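Local coordinates for protein nitroreductase (Bacteroides fragilis NCTC 9343, PDB 3EK3) that binds flavin mononucleotide and, judging by its family, probably uses it to transfer electrons between NAD(P)H and nitrogen-containing compounds, at residues H50-N64 with Y88-S101. Residues are numbered along the deposited sequence; the frame is centred on the assembly and turned at random.
Sequences HFTAVCNTVKLEELN and YCCYYHAPTLVIVS. With FMN (flavin mononucleotide), chain B.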
loop_
_atom_site.group_PDB
_atom_site.type_symbol
_atom_site.label_atom_id
_atom_site.label_comp_id
_atom_site.label_asym_id
_atom_site.label_seq_id
_atom_site.Cartn_x
_atom_site.Cartn_y
_atom_site.Cartn_z
ATOM N N HIS A 50 2.822 9.539 -9.979
ATOM C CA HIS A 50 3.111 9.264 -11.377
ATOM C C HIS A 50 3.652 7.847 -11.481
ATOM O O HIS A 50 4.355 7.384 -10.593
ATOM C CB HIS A 50 4.159 10.222 -11.947
ATOM C CG HIS A 50 4.076 10.376 -13.433
ATOM N ND1 HIS A 50 3.174 11.222 -14.042
ATOM C CD2 HIS A 50 4.756 9.767 -14.431
ATOM C CE1 HIS A 50 3.300 11.120 -15.359
ATOM N NE2 HIS A 50 4.249 10.238 -15.617
ATOM N N PHE A 51 3.308 7.201 -12.588
ATOM C CA PHE A 51 3.696 5.846 -12.890
ATOM C C PHE A 51 4.480 5.868 -14.198
ATOM O O PHE A 51 3.900 6.106 -15.248
ATOM C CB PHE A 51 2.451 4.973 -13.059
ATOM C CG PHE A 51 1.409 5.135 -11.956
ATOM C CD1 PHE A 51 1.705 4.823 -10.664
ATOM C CD2 PHE A 51 0.135 5.634 -12.235
ATOM C CE1 PHE A 51 0.746 4.945 -9.660
ATOM C CE2 PHE A 51 -0.837 5.771 -11.224
ATOM C CZ PHE A 51 -0.499 5.438 -9.923
ATOM N N THR A 52 5.793 5.643 -14.124
ATOM C CA THR A 52 6.675 5.686 -15.287
ATOM C C THR A 52 7.088 4.256 -15.604
ATOM O O THR A 52 7.934 3.674 -14.929
ATOM C CB THR A 52 7.911 6.602 -15.041
ATOM O OG1 THR A 52 7.452 7.886 -14.606
ATOM C CG2 THR A 52 8.702 6.790 -16.332
ATOM N N ALA A 53 6.429 3.671 -16.608
ATOM C CA ALA A 53 6.679 2.300 -16.993
ATOM C C ALA A 53 7.826 2.261 -17.993
ATOM O O ALA A 53 7.695 2.725 -19.119
ATOM C CB ALA A 53 5.418 1.649 -17.581
ATOM N N VAL A 54 8.962 1.717 -17.577
ATOM C CA VAL A 54 10.130 1.638 -18.428
ATOM C C VAL A 54 10.256 0.215 -18.967
ATOM O O VAL A 54 10.480 -0.717 -18.203
ATOM C CB VAL A 54 11.418 2.021 -17.680
ATOM C CG1 VAL A 54 12.647 2.003 -18.636
ATOM C CG2 VAL A 54 11.254 3.396 -17.042
ATOM N N CYS A 55 10.113 0.081 -20.289
ATOM C CA CYS A 55 10.070 -1.201 -20.963
ATOM C C CYS A 55 11.285 -1.449 -21.847
ATOM O O CYS A 55 11.311 -2.388 -22.603
ATOM C CB CYS A 55 8.827 -1.236 -21.821
ATOM S SG CYS A 55 7.319 -0.993 -20.887
ATOM N N ASN A 56 12.298 -0.614 -21.722
ATOM C CA ASN A 56 13.418 -0.645 -22.638
ATOM C C ASN A 56 14.637 -1.184 -21.887
ATOM O O ASN A 56 15.083 -0.601 -20.908
ATOM C CB ASN A 56 13.639 0.786 -23.122
ATOM C CG ASN A 56 14.682 0.888 -24.196
ATOM O OD1 ASN A 56 15.836 0.559 -23.979
ATOM N ND2 ASN A 56 14.271 1.335 -25.371
ATOM N N THR A 57 15.158 -2.316 -22.336
ATOM C CA THR A 57 16.254 -2.983 -21.641
ATOM C C THR A 57 17.480 -2.126 -21.522
ATOM O O THR A 57 18.089 -2.104 -20.451
ATOM C CB THR A 57 16.593 -4.310 -22.308
ATOM O OG1 THR A 57 15.460 -5.172 -22.163
ATOM C CG2 THR A 57 17.786 -4.981 -21.652
ATOM N N VAL A 58 17.815 -1.374 -22.571
ATOM C CA VAL A 58 18.995 -0.492 -22.522
ATOM C C VAL A 58 18.838 0.547 -21.432
ATOM O O VAL A 58 19.756 0.781 -20.657
ATOM C CB VAL A 58 19.268 0.237 -23.867
ATOM C CG1 VAL A 58 20.380 1.262 -23.690
ATOM C CG2 VAL A 58 19.634 -0.742 -24.955
ATOM N N LYS A 59 17.686 1.196 -21.373
ATOM C CA LYS A 59 17.477 2.241 -20.361
ATOM C C LYS A 59 17.439 1.650 -18.950
ATOM O O LYS A 59 17.926 2.259 -18.003
ATOM C CB LYS A 59 16.192 3.013 -20.633
ATOM C CG LYS A 59 16.152 3.689 -21.985
ATOM C CD LYS A 59 14.879 4.500 -22.140
ATOM C CE LYS A 59 14.541 4.792 -23.603
ATOM N NZ LYS A 59 15.540 5.496 -24.459
ATOM N N LEU A 60 16.865 0.467 -18.801
ATOM C CA LEU A 60 16.859 -0.174 -17.472
ATOM C C LEU A 60 18.291 -0.434 -16.974
ATOM O O LEU A 60 18.614 -0.178 -15.836
ATOM C CB LEU A 60 16.048 -1.444 -17.496
ATOM C CG LEU A 60 14.559 -1.201 -17.611
ATOM C CD1 LEU A 60 13.863 -2.558 -17.951
ATOM C CD2 LEU A 60 13.979 -0.472 -16.376
ATOM N N GLU A 61 19.137 -0.926 -17.873
ATOM C CA GLU A 61 20.515 -1.193 -17.544
ATOM C C GLU A 61 21.256 0.086 -17.177
ATOM O O GLU A 61 22.009 0.118 -16.215
ATOM C CB GLU A 61 21.183 -1.960 -18.694
ATOM C CG GLU A 61 20.570 -3.351 -18.868
ATOM C CD GLU A 61 21.309 -4.237 -19.863
ATOM O OE1 GLU A 61 22.221 -3.730 -20.576
ATOM O OE2 GLU A 61 20.960 -5.451 -19.919
ATOM N N GLU A 62 21.034 1.164 -17.929
ATOM C CA GLU A 62 21.656 2.443 -17.618
ATOM C C GLU A 62 21.231 2.988 -16.238
ATOM O O GLU A 62 22.052 3.528 -15.488
ATOM C CB GLU A 62 21.340 3.478 -18.722
ATOM C CG GLU A 62 22.046 3.199 -20.039
ATOM C CD GLU A 62 21.871 4.303 -21.083
ATOM O OE1 GLU A 62 20.881 5.065 -21.014
ATOM O OE2 GLU A 62 22.792 4.455 -21.928
ATOM N N LEU A 63 19.946 2.888 -15.946
ATOM C CA LEU A 63 19.404 3.324 -14.661
ATOM C C LEU A 63 20.023 2.516 -13.515
ATOM O O LEU A 63 20.457 3.068 -12.504
ATOM C CB LEU A 63 17.896 3.160 -14.672
ATOM C CG LEU A 63 17.153 3.467 -13.378
ATOM C CD1 LEU A 63 17.434 4.886 -12.940
ATOM C CD2 LEU A 63 15.619 3.238 -13.547
ATOM N N ASN A 64 20.115 1.207 -13.710
ATOM C CA ASN A 64 20.777 0.348 -12.730
ATOM C C ASN A 64 22.236 0.745 -12.518
ATOM O O ASN A 64 22.704 0.774 -11.375
ATOM C CB ASN A 64 20.613 -1.129 -13.122
ATOM C CG ASN A 64 21.182 -2.077 -12.081
ATOM O OD1 ASN A 64 20.622 -2.212 -10.989
ATOM N ND2 ASN A 64 22.296 -2.711 -12.402
ATOM N N TYR A 88 25.278 -7.184 -10.105
ATOM C CA TYR A 88 24.099 -6.722 -9.394
ATOM C C TYR A 88 23.124 -5.994 -10.306
ATOM O O TYR A 88 23.537 -5.077 -11.040
ATOM C CB TYR A 88 24.515 -5.767 -8.280
ATOM C CG TYR A 88 23.318 -5.234 -7.547
ATOM C CD1 TYR A 88 22.586 -6.045 -6.685
ATOM C CD2 TYR A 88 22.901 -3.927 -7.737
ATOM C CE1 TYR A 88 21.473 -5.540 -6.013
ATOM C CE2 TYR A 88 21.811 -3.416 -7.064
ATOM C CZ TYR A 88 21.101 -4.223 -6.213
ATOM O OH TYR A 88 20.014 -3.702 -5.554
ATOM N N CYS A 89 21.870 -6.437 -10.291
ATOM C CA CYS A 89 20.778 -5.796 -11.013
ATOM C C CYS A 89 19.590 -5.723 -10.073
ATOM O O CYS A 89 18.999 -6.746 -9.730
ATOM C CB CYS A 89 20.398 -6.589 -12.254
ATOM S SG CYS A 89 19.100 -5.848 -13.181
ATOM N N CYS A 90 19.251 -4.513 -9.634
ATOM C CA CYS A 90 18.213 -4.344 -8.639
ATOM C C CYS A 90 16.858 -4.845 -9.113
ATOM O O CYS A 90 16.055 -5.255 -8.287
ATOM C CB CYS A 90 18.122 -2.895 -8.152
ATOM S SG CYS A 90 17.568 -1.672 -9.377
ATOM N N TYR A 91 16.611 -4.857 -10.420
ATOM C CA TYR A 91 15.300 -5.275 -10.938
ATOM C C TYR A 91 15.312 -6.680 -11.531
ATOM O O TYR A 91 14.360 -7.112 -12.185
ATOM C CB TYR A 91 14.722 -4.245 -11.950
ATOM C CG TYR A 91 15.579 -4.078 -13.169
ATOM C CD1 TYR A 91 16.654 -3.222 -13.157
ATOM C CD2 TYR A 91 15.376 -4.828 -14.300
ATOM C CE1 TYR A 91 17.483 -3.105 -14.228
ATOM C CE2 TYR A 91 16.198 -4.714 -15.383
ATOM C CZ TYR A 91 17.263 -3.843 -15.347
ATOM O OH TYR A 91 18.145 -3.708 -16.413
ATOM N N TYR A 92 16.379 -7.430 -11.268
ATOM C CA TYR A 92 16.439 -8.844 -11.629
ATOM C C TYR A 92 16.244 -9.149 -13.118
ATOM O O TYR A 92 15.768 -10.209 -13.460
ATOM C CB TYR A 92 15.435 -9.649 -10.787
ATOM C CG TYR A 92 15.582 -9.373 -9.308
ATOM C CD1 TYR A 92 16.725 -9.732 -8.634
ATOM C CD2 TYR A 92 14.576 -8.755 -8.605
ATOM C CE1 TYR A 92 16.879 -9.487 -7.258
ATOM C CE2 TYR A 92 14.702 -8.485 -7.247
ATOM C CZ TYR A 92 15.858 -8.845 -6.577
ATOM O OH TYR A 92 15.981 -8.590 -5.218
ATOM N N HIS A 93 16.628 -8.223 -13.987
ATOM C CA HIS A 93 16.501 -8.377 -15.426
ATOM C C HIS A 93 15.071 -8.602 -15.886
ATOM O O HIS A 93 14.830 -9.138 -16.983
ATOM C CB HIS A 93 17.457 -9.460 -15.923
ATOM C CG HIS A 93 18.884 -9.149 -15.628
ATOM N ND1 HIS A 93 19.560 -8.138 -16.273
ATOM C CD2 HIS A 93 19.750 -9.677 -14.731
ATOM C CE1 HIS A 93 20.792 -8.071 -15.802
ATOM N NE2 HIS A 93 20.932 -8.993 -14.866
ATOM N N ALA A 94 14.108 -8.129 -15.085
ATOM C CA ALA A 94 12.730 -8.025 -15.535
ATOM C C ALA A 94 12.674 -7.141 -16.804
ATOM O O ALA A 94 13.436 -6.189 -16.938
ATOM C CB ALA A 94 11.843 -7.451 -14.420
ATOM N N PRO A 95 11.799 -7.486 -17.773
ATOM C CA PRO A 95 11.724 -6.674 -19.003
ATOM C C PRO A 95 11.058 -5.296 -18.856
ATOM O O PRO A 95 11.218 -4.427 -19.736
ATOM C CB PRO A 95 10.918 -7.588 -19.936
ATOM C CG PRO A 95 10.065 -8.336 -19.050
ATOM C CD PRO A 95 10.906 -8.646 -17.850
ATOM N N THR A 96 10.327 -5.103 -17.754
ATOM C CA THR A 96 9.591 -3.865 -17.436
ATOM C C THR A 96 9.787 -3.518 -15.956
ATOM O O THR A 96 9.741 -4.388 -15.089
ATOM C CB THR A 96 8.083 -3.968 -17.789
ATOM O OG1 THR A 96 7.944 -3.988 -19.212
ATOM C CG2 THR A 96 7.262 -2.767 -17.240
ATOM N N LEU A 97 10.071 -2.247 -15.701
ATOM C CA LEU A 97 10.053 -1.693 -14.363
ATOM C C LEU A 97 9.164 -0.460 -14.332
ATOM O O LEU A 97 9.380 0.477 -15.098
ATOM C CB LEU A 97 11.454 -1.295 -13.957
ATOM C CG LEU A 97 11.658 -0.815 -12.532
ATOM C CD1 LEU A 97 11.495 -1.948 -11.526
ATOM C CD2 LEU A 97 13.029 -0.219 -12.432
ATOM N N VAL A 98 8.189 -0.453 -13.433
ATOM C CA VAL A 98 7.324 0.711 -13.245
ATOM C C VAL A 98 7.814 1.502 -12.041
ATOM O O VAL A 98 7.842 1.009 -10.888
ATOM C CB VAL A 98 5.878 0.357 -13.019
ATOM C CG1 VAL A 98 4.983 1.604 -13.041
ATOM C CG2 VAL A 98 5.413 -0.594 -14.075
ATOM N N ILE A 99 8.245 2.718 -12.315
ATOM C CA ILE A 99 8.709 3.609 -11.264
ATOM C C ILE A 99 7.515 4.386 -10.712
ATOM O O ILE A 99 6.876 5.121 -11.448
ATOM C CB ILE A 99 9.751 4.617 -11.824
ATOM C CG1 ILE A 99 10.940 3.850 -12.433
ATOM C CG2 ILE A 99 10.230 5.585 -10.724
ATOM C CD1 ILE A 99 11.906 4.691 -13.254
ATOM N N VAL A 100 7.249 4.242 -9.414
ATOM C CA VAL A 100 6.041 4.840 -8.820
ATOM C C VAL A 100 6.532 5.989 -7.932
ATOM O O VAL A 100 7.241 5.780 -6.955
ATOM C CB VAL A 100 5.157 3.811 -8.075
ATOM C CG1 VAL A 100 3.875 4.503 -7.502
ATOM C CG2 VAL A 100 4.698 2.639 -9.026
ATOM N N SER A 101 6.152 7.217 -8.302
ATOM C CA SER A 101 6.685 8.420 -7.641
ATOM C C SER A 101 5.533 9.270 -7.116
ATOM O O SER A 101 4.421 9.104 -7.535
ATOM C CB SER A 101 7.542 9.239 -8.601
ATOM O OG SER A 101 6.818 9.748 -9.716
HETATM N N1 FMN B . 12.093 -7.382 -2.694
HETATM C C2 FMN B . 13.260 -7.217 -3.404
HETATM O O2 FMN B . 13.755 -8.165 -4.021
HETATM N N3 FMN B . 13.932 -6.014 -3.422
HETATM C C4 FMN B . 13.443 -4.963 -2.724
HETATM O O4 FMN B . 13.953 -3.853 -2.946
HETATM C C4A FMN B . 12.245 -5.119 -2.013
HETATM N N5 FMN B . 11.723 -4.058 -1.318
HETATM C C5A FMN B . 10.530 -4.162 -0.631
HETATM C C6 FMN B . 10.018 -3.045 0.029
HETATM C C7 FMN B . 8.797 -3.110 0.698
HETATM C C7M FMN B . 8.136 -1.844 1.243
HETATM C C8 FMN B . 8.073 -4.308 0.664
HETATM C C8M FMN B . 6.591 -4.273 0.955
HETATM C C9 FMN B . 8.590 -5.423 -0.004
HETATM C C9A FMN B . 9.815 -5.365 -0.662
HETATM N N10 FMN B . 10.368 -6.472 -1.328
HETATM C C10 FMN B . 11.543 -6.331 -2.029
HETATM C "C1'" FMN B . 9.630 -7.787 -1.394
HETATM C "C2'" FMN B . 9.677 -8.495 -0.035
HETATM O "O2'" FMN B . 10.962 -9.051 0.180
HETATM C "C3'" FMN B . 8.651 -9.615 -0.066
HETATM O "O3'" FMN B . 7.369 -9.025 -0.082
HETATM C "C4'" FMN B . 8.733 -10.528 1.174
HETATM O "O4'" FMN B . 9.944 -11.272 1.161
HETATM C "C5'" FMN B . 7.548 -11.490 1.221
HETATM O "O5'" FMN B . 7.569 -12.351 0.089
HETATM P P FMN B . 6.320 -12.459 -0.939
HETATM O O1P FMN B . 5.098 -12.685 -0.139
HETATM O O2P FMN B . 6.658 -13.534 -1.988
HETATM O O3P FMN B . 6.124 -11.113 -1.590
HETATM O O HOH W 1 7.277 7.934 -11.850
HETATM O O HOH W 2 12.784 -4.861 -21.765
HETATM O O HOH W 3 15.339 -5.942 -18.856
HETATM O O HOH W 4 17.538 -4.689 -18.536
#
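Asn64 grips the 88-101 loop with both ends of its amide: OD1 accepts from Cys90 N at 3.0 Å, the donor standing above the carbonyl plane, while ND2 donates to Tyr88 O at 3.0 Å, close to the amide's own plane. CG set anti to the backbone N (chi1 -175°) carries the amide off the helix to this turn. One turn earlier, Leu60 CB presses on the phenol end of Tyr91, 3.4 Å from CZ, and Asn64 CB meets the same ring at its edge.

Apolar packing continues along the sheet face bearing Leu97 and Ile99. Leu60 CD2 lies 3.6 Å from Leu97 CB, and Leu63 CD2 meets Ile99 CD1 tip to tip at 4.0 Å. On the reverse face, Phe51 and Val100 run side by side, CE1 to CG1 3.8 Å, under helix 109-126.

Six backbone hydrogen bonds join strands 50-54 and 96-101 as antiparallel neighbours, through the pairs His50-Ser101, Thr52-Ile99 and Val54-Leu97. One water bridges Thr52 OG1, Ile99 O and Ser101 OG, the last also hydrogen-bonded to His159 ND1; another links Cys55 O and Thr57 OG1 to Pro95 O.

Strand 50-54 also pairs with a strand of the second subunit, extending the sheet across the dimer. The Asn64 clamp holds the turn leading into Tyr92, whose OH donates to flavin O2 at 2.6 Å, consistent with Asn64 acting from the second shell to steady the backbone that carries Tyr92.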